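Local coordinates for protein serine racemase (Enterococcus faecalis, PDB 4ECL) that belongs to the alanine racemase family, joining a TIM-barrel domain to a largely beta-stranded domain in the cytoplasmic part of VanTG, at residues L9-N14 against R242-L247; N15-V20 against T50-Q55; Y298-G303 against E342-P347. All coordinates share one frame; numbering follows the deposited sequence.

Contact 1: residues L9-N14 against R242-L247; sequences LEINLN and RPVLSL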
loop_
_atom_site.group_PDB
_atom_site.type_symbol
_atom_site.label_atom_id
_atom_site.label_comp_id
_atom_site.label_asym_id
_atom_site.label_seq_id
_atom_site.Cartn_x
_atom_site.Cartn_y
_atom_site.Cartn_z
ATOM N N LEU A 9 -10.222 -9.172 -3.011
ATOM C CA LEU A 9 -11.263 -8.167 -2.970
ATOM C C LEU A 9 -12.405 -8.640 -3.845
ATOM O O LEU A 9 -12.186 -9.220 -4.912
ATOM C CB LEU A 9 -10.757 -6.824 -3.490
ATOM C CG LEU A 9 -9.687 -6.122 -2.653
ATOM C CD1 LEU A 9 -9.062 -4.993 -3.443
ATOM C CD2 LEU A 9 -10.285 -5.603 -1.357
ATOM N N GLU A 10 -13.622 -8.380 -3.385
ATOM C CA GLU A 10 -14.816 -8.739 -4.122
ATOM C C GLU A 10 -15.513 -7.435 -4.453
ATOM O O GLU A 10 -15.779 -6.622 -3.566
ATOM C CB GLU A 10 -15.715 -9.648 -3.266
ATOM C CG GLU A 10 -15.707 -11.102 -3.679
ATOM C CD GLU A 10 -16.763 -11.934 -2.950
ATOM O OE1 GLU A 10 -16.473 -13.103 -2.622
ATOM O OE2 GLU A 10 -17.878 -11.418 -2.714
ATOM N N ILE A 11 -15.748 -7.210 -5.742
ATOM C CA ILE A 11 -16.315 -5.953 -6.232
ATOM C C ILE A 11 -17.770 -6.162 -6.646
ATOM O O ILE A 11 -18.050 -6.872 -7.621
ATOM C CB ILE A 11 -15.520 -5.429 -7.442
ATOM C CG1 ILE A 11 -14.055 -5.230 -7.069
ATOM C CG2 ILE A 11 -16.096 -4.115 -7.937
ATOM C CD1 ILE A 11 -13.854 -4.273 -5.914
ATOM N N ASN A 12 -18.696 -5.563 -5.897
ATOM C CA ASN A 12 -20.117 -5.746 -6.184
ATOM C C ASN A 12 -20.553 -4.790 -7.298
ATOM O O ASN A 12 -20.899 -3.625 -7.043
ATOM C CB ASN A 12 -20.970 -5.549 -4.926
ATOM C CG ASN A 12 -22.444 -5.941 -5.146
ATOM O OD1 ASN A 12 -22.961 -5.847 -6.258
ATOM N ND2 ASN A 12 -23.110 -6.397 -4.086
ATOM N N LEU A 13 -20.530 -5.287 -8.532
ATOM C CA LEU A 13 -20.837 -4.457 -9.694
ATOM C C LEU A 13 -22.292 -3.975 -9.706
ATOM O O LEU A 13 -22.593 -2.889 -10.192
ATOM C CB LEU A 13 -20.495 -5.198 -10.988
ATOM C CG LEU A 13 -18.998 -5.333 -11.247
ATOM C CD1 LEU A 13 -18.765 -5.876 -12.642
ATOM C CD2 LEU A 13 -18.254 -4.007 -11.047
ATOM N N ASN A 14 -23.192 -4.785 -9.170
ATOM C CA ASN A 14 -24.572 -4.368 -9.042
ATOM C C ASN A 14 -24.686 -3.160 -8.140
ATOM O O ASN A 14 -25.419 -2.232 -8.441
ATOM C CB ASN A 14 -25.442 -5.506 -8.510
ATOM C CG ASN A 14 -26.027 -6.341 -9.618
ATOM O OD1 ASN A 14 -27.123 -6.060 -10.108
ATOM N ND2 ASN A 14 -25.293 -7.364 -10.039
ATOM N N ARG A 242 -24.563 2.238 -1.847
ATOM C CA ARG A 242 -24.301 0.891 -1.353
ATOM C C ARG A 242 -22.827 0.504 -1.550
ATOM O O ARG A 242 -22.260 0.777 -2.603
ATOM C CB ARG A 242 -25.241 -0.106 -2.025
ATOM C CG ARG A 242 -26.720 0.210 -1.755
ATOM C CD ARG A 242 -27.669 -0.779 -2.400
ATOM N NE ARG A 242 -29.057 -0.376 -2.191
ATOM C CZ ARG A 242 -30.067 -0.727 -2.980
ATOM N NH1 ARG A 242 -29.854 -1.489 -4.046
ATOM N NH2 ARG A 242 -31.295 -0.303 -2.707
ATOM N N PRO A 243 -22.214 -0.138 -0.534
ATOM C CA PRO A 243 -20.776 -0.459 -0.580
ATOM C C PRO A 243 -20.439 -1.419 -1.716
ATOM O O PRO A 243 -21.128 -2.428 -1.917
ATOM C CB PRO A 243 -20.517 -1.136 0.774
ATOM C CG PRO A 243 -21.858 -1.640 1.225
ATOM C CD PRO A 243 -22.851 -0.633 0.699
ATOM N N VAL A 244 -19.393 -1.087 -2.460
ATOM C CA VAL A 244 -18.984 -1.871 -3.618
ATOM C C VAL A 244 -17.920 -2.922 -3.270
ATOM O O VAL A 244 -17.915 -4.032 -3.827
ATOM C CB VAL A 244 -18.462 -0.941 -4.737
ATOM C CG1 VAL A 244 -17.876 -1.744 -5.898
ATOM C CG2 VAL A 244 -19.584 -0.020 -5.224
ATOM N N LEU A 245 -17.025 -2.574 -2.344
ATOM C CA LEU A 245 -15.870 -3.425 -2.058
ATOM C C LEU A 245 -16.036 -4.330 -0.846
ATOM O O LEU A 245 -16.470 -3.889 0.219
ATOM C CB LEU A 245 -14.613 -2.563 -1.879
ATOM C CG LEU A 245 -13.274 -3.248 -1.582
ATOM C CD1 LEU A 245 -12.130 -2.451 -2.197
ATOM C CD2 LEU A 245 -13.052 -3.410 -0.071
ATOM N N SER A 246 -15.645 -5.592 -1.000
ATOM C CA SER A 246 -15.446 -6.466 0.146
ATOM C C SER A 246 -14.016 -6.970 0.172
ATOM O O SER A 246 -13.411 -7.155 -0.881
ATOM C CB SER A 246 -16.391 -7.665 0.084
ATOM O OG SER A 246 -17.695 -7.270 0.430
ATOM N N LEU A 247 -13.492 -7.200 1.373
ATOM C CA LEU A 247 -12.161 -7.797 1.557
ATOM C C LEU A 247 -12.256 -9.144 2.282
ATOM O O LEU A 247 -12.795 -9.228 3.395
ATOM C CB LEU A 247 -11.254 -6.856 2.340
ATOM C CG LEU A 247 -9.849 -7.364 2.706
ATOM C CD1 LEU A 247 -9.004 -7.625 1.470
ATOM C CD2 LEU A 247 -9.160 -6.389 3.647
HETATM O O HOH W 1 -18.424 -6.712 -2.393
#

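Contact 2: residues N15-V20 against T50-Q55; sequences NLEHNV and TTYLEQ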
loop_
_atom_site.group_PDB
_atom_site.type_symbol
_atom_site.label_atom_id
_atom_site.label_comp_id
_atom_site.label_asym_id
_atom_site.label_seq_id
_atom_site.Cartn_x
_atom_site.Cartn_y
_atom_site.Cartn_z
ATOM N N ASN A 15 -23.950 -3.175 -7.036
ATOM C CA ASN A 15 -23.968 -2.060 -6.112
ATOM C C ASN A 15 -23.375 -0.800 -6.743
ATOM O O ASN A 15 -23.853 0.308 -6.497
ATOM C CB ASN A 15 -23.211 -2.418 -4.841
ATOM C CG ASN A 15 -24.102 -3.022 -3.788
ATOM O OD1 ASN A 15 -25.295 -3.253 -4.020
ATOM N ND2 ASN A 15 -23.531 -3.281 -2.612
ATOM N N LEU A 16 -22.338 -0.983 -7.558
ATOM C CA LEU A 16 -21.685 0.128 -8.250
ATOM C C LEU A 16 -22.639 0.801 -9.233
ATOM O O LEU A 16 -22.691 2.028 -9.319
ATOM C CB LEU A 16 -20.443 -0.359 -8.998
ATOM C CG LEU A 16 -19.663 0.654 -9.849
ATOM C CD1 LEU A 16 -19.027 1.741 -8.999
ATOM C CD2 LEU A 16 -18.596 -0.064 -10.663
ATOM N N GLU A 17 -23.372 -0.022 -9.979
ATOM C CA GLU A 17 -24.367 0.443 -10.935
ATOM C C GLU A 17 -25.491 1.180 -10.216
ATOM O O GLU A 17 -26.010 2.179 -10.712
ATOM C CB GLU A 17 -24.934 -0.752 -11.703
ATOM C CG GLU A 17 -25.870 -0.411 -12.851
ATOM C CD GLU A 17 -26.397 -1.664 -13.526
ATOM O OE1 GLU A 17 -26.267 -2.747 -12.923
ATOM O OE2 GLU A 17 -26.921 -1.577 -14.654
ATOM N N HIS A 18 -25.887 0.668 -9.053
ATOM C CA HIS A 18 -26.901 1.347 -8.253
ATOM C C HIS A 18 -26.403 2.726 -7.869
ATOM O O HIS A 18 -27.146 3.706 -7.935
ATOM C CB HIS A 18 -27.251 0.553 -6.990
ATOM C CG HIS A 18 -28.037 1.340 -5.986
ATOM N ND1 HIS A 18 -29.417 1.359 -5.968
ATOM C CD2 HIS A 18 -27.638 2.149 -4.974
ATOM C CE1 HIS A 18 -29.833 2.142 -4.989
ATOM N NE2 HIS A 18 -28.776 2.630 -4.367
ATOM N N ASN A 19 -25.139 2.807 -7.468
ATOM C CA ASN A 19 -24.565 4.099 -7.093
ATOM C C ASN A 19 -24.551 5.100 -8.239
ATOM O O ASN A 19 -24.922 6.264 -8.055
ATOM C CB ASN A 19 -23.159 3.924 -6.502
ATOM C CG ASN A 19 -23.182 3.144 -5.206
ATOM O OD1 ASN A 19 -24.230 3.035 -4.559
ATOM N ND2 ASN A 19 -22.032 2.591 -4.815
ATOM N N VAL A 20 -24.131 4.646 -9.418
ATOM C CA VAL A 20 -24.099 5.504 -10.600
ATOM C C VAL A 20 -25.473 6.100 -10.893
ATOM O O VAL A 20 -25.605 7.305 -11.144
ATOM C CB VAL A 20 -23.572 4.752 -11.831
ATOM C CG1 VAL A 20 -23.945 5.478 -13.107
ATOM C CG2 VAL A 20 -22.051 4.580 -11.740
ATOM N N THR A 50 -13.510 0.574 -14.231
ATOM C CA THR A 50 -13.661 1.508 -15.340
ATOM C C THR A 50 -14.311 0.885 -16.577
ATOM O O THR A 50 -15.161 1.514 -17.215
ATOM C CB THR A 50 -12.320 2.191 -15.712
ATOM O OG1 THR A 50 -11.663 2.653 -14.523
ATOM C CG2 THR A 50 -12.569 3.382 -16.607
ATOM N N THR A 51 -13.937 -0.344 -16.921
ATOM C CA THR A 51 -14.591 -1.000 -18.055
ATOM C C THR A 51 -16.098 -1.160 -17.796
ATOM O O THR A 51 -16.925 -0.942 -18.691
ATOM C CB THR A 51 -13.957 -2.364 -18.382
ATOM O OG1 THR A 51 -14.001 -3.191 -17.221
ATOM C CG2 THR A 51 -12.505 -2.190 -18.812
ATOM N N TYR A 52 -16.457 -1.514 -16.562
ATOM C CA TYR A 52 -17.865 -1.663 -16.213
ATOM C C TYR A 52 -18.593 -0.307 -16.229
ATOM O O TYR A 52 -19.723 -0.203 -16.717
ATOM C CB TYR A 52 -18.040 -2.362 -14.854
ATOM C CG TYR A 52 -19.482 -2.712 -14.543
ATOM C CD1 TYR A 52 -20.089 -3.811 -15.138
ATOM C CD2 TYR A 52 -20.244 -1.935 -13.668
ATOM C CE1 TYR A 52 -21.402 -4.134 -14.868
ATOM C CE2 TYR A 52 -21.567 -2.255 -13.393
ATOM C CZ TYR A 52 -22.137 -3.356 -13.997
ATOM O OH TYR A 52 -23.445 -3.695 -13.738
ATOM N N LEU A 53 -17.941 0.725 -15.700
ATOM C CA LEU A 53 -18.521 2.065 -15.706
ATOM C C LEU A 53 -18.832 2.532 -17.119
ATOM O O LEU A 53 -19.915 3.067 -17.380
ATOM C CB LEU A 53 -17.596 3.065 -15.026
ATOM C CG LEU A 53 -17.488 2.892 -13.512
ATOM C CD1 LEU A 53 -16.543 3.936 -12.905
ATOM C CD2 LEU A 53 -18.874 2.932 -12.871
ATOM N N GLU A 54 -17.880 2.340 -18.027
ATOM C CA GLU A 54 -18.116 2.678 -19.426
ATOM C C GLU A 54 -19.228 1.808 -20.015
ATOM O O GLU A 54 -20.020 2.265 -20.842
ATOM C CB GLU A 54 -16.835 2.549 -20.250
ATOM C CG GLU A 54 -16.990 3.028 -21.683
ATOM C CD GLU A 54 -15.650 3.298 -22.361
ATOM O OE1 GLU A 54 -15.222 4.472 -22.398
ATOM O OE2 GLU A 54 -15.031 2.342 -22.867
ATOM N N GLN A 55 -19.296 0.553 -19.584
ATOM C CA GLN A 55 -20.332 -0.334 -20.089
ATOM C C GLN A 55 -21.711 0.204 -19.723
ATOM O O GLN A 55 -22.630 0.198 -20.546
ATOM C CB GLN A 55 -20.150 -1.752 -19.549
ATOM C CG GLN A 55 -21.179 -2.753 -20.072
ATOM C CD GLN A 55 -21.076 -4.099 -19.382
ATOM O OE1 GLN A 55 -19.991 -4.668 -19.267
ATOM N NE2 GLN A 55 -22.204 -4.609 -18.905
#

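Contact 3: residues Y298-G303 against E342-P347; sequences YVLIGG and EEITAP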
loop_
_atom_site.group_PDB
_atom_site.type_symbol
_atom_site.label_atom_id
_atom_site.label_comp_id
_atom_site.label_asym_id
_atom_site.label_seq_id
_atom_site.Cartn_x
_atom_site.Cartn_y
_atom_site.Cartn_z
ATOM N N TYR A 298 -12.071 -6.833 14.274
ATOM C CA TYR A 298 -12.450 -8.232 14.270
ATOM C C TYR A 298 -12.737 -8.610 12.826
ATOM O O TYR A 298 -12.823 -7.748 11.961
ATOM C CB TYR A 298 -13.692 -8.452 15.141
ATOM C CG TYR A 298 -14.872 -7.573 14.765
ATOM C CD1 TYR A 298 -15.735 -7.941 13.743
ATOM C CD2 TYR A 298 -15.119 -6.374 15.431
ATOM C CE1 TYR A 298 -16.813 -7.145 13.392
ATOM C CE2 TYR A 298 -16.195 -5.569 15.084
ATOM C CZ TYR A 298 -17.036 -5.962 14.064
ATOM O OH TYR A 298 -18.109 -5.179 13.702
ATOM N N VAL A 299 -12.883 -9.893 12.547
ATOM C CA VAL A 299 -13.345 -10.267 11.224
ATOM C C VAL A 299 -14.654 -11.026 11.359
ATOM O O VAL A 299 -15.057 -11.387 12.466
ATOM C CB VAL A 299 -12.306 -11.106 10.480
ATOM C CG1 VAL A 299 -10.992 -10.327 10.350
ATOM C CG2 VAL A 299 -12.067 -12.425 11.203
ATOM N N LEU A 300 -15.329 -11.257 10.240
ATOM C CA LEU A 300 -16.549 -12.049 10.272
ATOM C C LEU A 300 -16.285 -13.447 9.721
ATOM O O LEU A 300 -15.795 -13.616 8.599
ATOM C CB LEU A 300 -17.687 -11.364 9.510
ATOM C CG LEU A 300 -18.094 -9.966 10.003
ATOM C CD1 LEU A 300 -19.238 -9.389 9.160
ATOM C CD2 LEU A 300 -18.466 -9.967 11.483
ATOM N N ILE A 301 -16.587 -14.444 10.538
ATOM C CA ILE A 301 -16.500 -15.833 10.114
ATOM C C ILE A 301 -17.782 -16.536 10.541
ATOM O O ILE A 301 -18.186 -16.448 11.703
ATOM C CB ILE A 301 -15.283 -16.562 10.710
ATOM C CG1 ILE A 301 -13.981 -15.951 10.181
ATOM C CG2 ILE A 301 -15.341 -18.041 10.350
ATOM C CD1 ILE A 301 -12.719 -16.481 10.854
ATOM N N GLY A 302 -18.420 -17.214 9.590
ATOM C CA GLY A 302 -19.694 -17.868 9.842
ATOM C C GLY A 302 -20.712 -16.914 10.442
ATOM O O GLY A 302 -21.512 -17.297 11.300
ATOM N N GLY A 303 -20.660 -15.658 10.008
ATOM C CA GLY A 303 -21.575 -14.647 10.492
ATOM C C GLY A 303 -21.290 -14.144 11.895
ATOM O O GLY A 303 -22.101 -13.433 12.479
ATOM N N GLU A 342 -24.376 -9.807 9.929
ATOM C CA GLU A 342 -23.310 -8.937 10.423
ATOM C C GLU A 342 -22.664 -8.132 9.287
ATOM O O GLU A 342 -22.617 -8.587 8.146
ATOM C CB GLU A 342 -22.246 -9.788 11.134
ATOM C CG GLU A 342 -22.583 -10.161 12.570
ATOM C CD GLU A 342 -22.396 -9.009 13.551
ATOM O OE1 GLU A 342 -21.782 -7.982 13.176
ATOM O OE2 GLU A 342 -22.866 -9.132 14.703
ATOM N N GLU A 343 -22.167 -6.938 9.599
ATOM C CA GLU A 343 -21.422 -6.139 8.611
ATOM C C GLU A 343 -20.304 -5.316 9.241
ATOM O O GLU A 343 -20.492 -4.663 10.264
ATOM C CB GLU A 343 -22.347 -5.207 7.810
ATOM C CG GLU A 343 -21.599 -4.413 6.735
ATOM C CD GLU A 343 -22.521 -3.603 5.831
ATOM O OE1 GLU A 343 -23.697 -3.368 6.197
ATOM O OE2 GLU A 343 -22.067 -3.210 4.740
ATOM N N ILE A 344 -19.133 -5.362 8.621
ATOM C CA ILE A 344 -18.014 -4.535 9.036
ATOM C C ILE A 344 -17.669 -3.640 7.847
ATOM O O ILE A 344 -17.073 -4.088 6.865
ATOM C CB ILE A 344 -16.820 -5.419 9.505
ATOM C CG1 ILE A 344 -15.591 -4.577 9.823
ATOM C CG2 ILE A 344 -16.497 -6.503 8.491
ATOM C CD1 ILE A 344 -15.660 -3.883 11.166
ATOM N N THR A 345 -18.098 -2.383 7.910
ATOM C CA THR A 345 -17.951 -1.483 6.765
ATOM C C THR A 345 -16.560 -0.862 6.664
ATOM O O THR A 345 -15.841 -0.740 7.665
ATOM C CB THR A 345 -18.981 -0.346 6.804
ATOM O OG1 THR A 345 -18.599 0.612 7.797
ATOM C CG2 THR A 345 -20.357 -0.902 7.140
ATOM N N ALA A 346 -16.187 -0.474 5.447
ATOM C CA ALA A 346 -14.933 0.232 5.241
ATOM C C ALA A 346 -14.802 1.452 6.163
ATOM O O ALA A 346 -13.757 1.643 6.765
ATOM C CB ALA A 346 -14.745 0.611 3.775
ATOM N N PRO A 347 -15.860 2.275 6.299
ATOM C CA PRO A 347 -15.652 3.369 7.256
ATOM C C PRO A 347 -15.370 2.928 8.699
ATOM O O PRO A 347 -14.550 3.575 9.355
ATOM C CB PRO A 347 -16.959 4.169 7.172
ATOM C CG PRO A 347 -17.442 3.927 5.794
ATOM C CD PRO A 347 -17.054 2.504 5.462
#

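Contact 1: residues L9-N14 against R242-L247
Leu9 lays its CD2 methyl across Leu245 and Leu247, 3.7 Å from the CD1 of each; it thus spans two alternate residues of the partner strand on the face that Ile11 shares. Its CG lies beside the backbone N (chi1 -66°). The paired strands run antiparallel, at 158° to each other. Leu9 CA also comes within 3.2 Å of Ser246 O as a CA-H...O contact, beside the regular backbone bonds.

Ser246 and Glu10 form a hydrogen-bonded pair, each N giving a 2.8 Å bond to the O of the other. A water bridges the two residues, donating to Glu10 O at 2.9 Å and bonded to Ser246 OG at 3.0 Å, so that Glu10 O is gripped twice. The carboxylate of Glu10 has a different partner, a salt bridge to Arg373.

Val244, which buries nearly as much surface as Leu9, lies just ahead of its strand and does not yet have strand torsions, but its O accepts a straight bond from Asn12 N at 2.7 Å, in the carbonyl plane. Its CG1 meets Ile11 CG2 at 3.6 Å, where the two branched side chains cross obliquely. Asn12 is the N-cap of the helix that follows, its OD1 accepting from Asn15 N; the last bond of the ladder thus falls at the N-cap residue, between strand 7-11 and helix 13-25.

On the other side of strand 7-11, Leu9 and Ile11 make backbone bonds to strand 369-372, which leaves 7-11 an inner strand of the mixed sheet. Val244 packs on Leu16 and Asn19 of helix 13-25 as well as on His44, and Leu247 reaches Ile336 and Leu368.

Contact 2: residues N15-V20 against T50-Q55
Leu16 of helix 13-25 meets both Tyr52 and Leu53 of helix 46-55 in the apolar part of the contact. Its CD2 branch lies 3.7 Å from Leu53 CD2, the two side chains crossing at about a right angle. The same methyl comes 3.9 Å from Tyr52 CD2, obliquely to the ring, as the leucine and the tyrosine slide past each other in opposite directions. Leu53 CD2 also touches Val20 CG2 at 3.8 Å, so that one methyl bridges residues a helical turn apart. The segment axes approach to 10.7 Å at a crossing angle of -50°.

The polar part is a single weak hydrogen bond. Tyr52 OH donates to Glu17 OE1 at 3.1 Å, with the carboxylate plane standing almost perpendicular to the ring. Tyr52 CG, anti to its backbone N (chi1 -172°), starts the ring toward helix 13-25, and the ring presents its edge to the aliphatic stem of Glu17, whose CB lies near the ring plane, 4.1 Å from Tyr52 CE2.

Helix 46-55 lies in the connection between the parallel barrel strands 32-36 and 60-63, after the short helix 38-42, and Leu53 continues inward to Phe61 of the latter strand; helix 13-25 comes just before the first of these strands. The chemistry is thus that of two outer helices of a TIM barrel, joined largely by apolar packing of Leu16, Val20 and Leu53 with the Tyr52 ring. The phenol-carboxylate bond joins two partly exposed residues, and as a weak bond it can at most modestly favour the charged form of Glu17.

Contact 3: residues Y298-G303 against E342-P347
Leu300 and Glu342 meet through CD1 of the leucine, which lies 3.6 Å from Glu342 CB and at the same distance from Glu342 O, the two side chains crossing at about a right angle. The CD2 branch of Leu300 comes 3.8 Å from Glu342 CB, so both leucine methyls rest against the root of the glutamate. CD1 also reaches Ile344 CG2, at 4.0 Å. Next along, Tyr298 and Ile344 reach toward each other tip to tip, the isoleucine's CD1 placed 3.8 Å from Tyr298 CZ, obliquely to the ring. No hydrogen bond joins the two segments: the strand axes are 7.8 Å apart and inclined at 143°, and the packing is made by side chains, in places against the partner's backbone, without sheet pairing.

Tyr298 has CG between its backbone N and carbonyl carbon (chi1 55°), a crowded position from which the ring runs toward segment 342-347, its OH end meeting Ile344 CD1. Glu342 bends at chi2 (-76°), while its CG lies 3.3 Å from Gly303 O; beyond the bend, OE1 has a weak hydrogen bond to Gln305 NE2. Gly302 and Gly303, both with positive phi, form the tight turn of the hairpin between strands 298-301 and 304-309, and Gly303 N bonds to Asp339 OD2. At the other end Thr345 is an N-cap, its OG1 bonded to Met348 N.

Within the C-terminal beta domain, strand 298-301 is paired with both 304-309 and 332-334, through backbone bonds such as Val299 with Ala306 and Leu300 with Thr334. Strand 342-344 belongs to a separate two-stranded ribbon with 338-339. The short helix 346-352 then turns back on the contact, with Met348 against Tyr298 and Val349 against Ile344.

Overall arrangement
Contacts 1 and 2 share helix 13-25 and have centres about 11 Å apart. They join through probable hydrogen bonds, Asn15 ND2 to Pro243 O at 2.6 Å and Arg242 N to Asn19 OD1 at 2.8 Å, so the chain entering the beta domain is tied to helix 13-25 on the outside of the barrel. Contact 1 and, through strand 298-301, contact 3 reach the same mixed sheet, their centres about 14 Å apart, and touch where Pro243 CG lies 3.9 Å from Glu343 OE2. Contacts 2 and 3 do not touch: their nearest atoms are about 7 Å apart and their centres about 24 Å. Contact 1 therefore links the barrel side to the beta side.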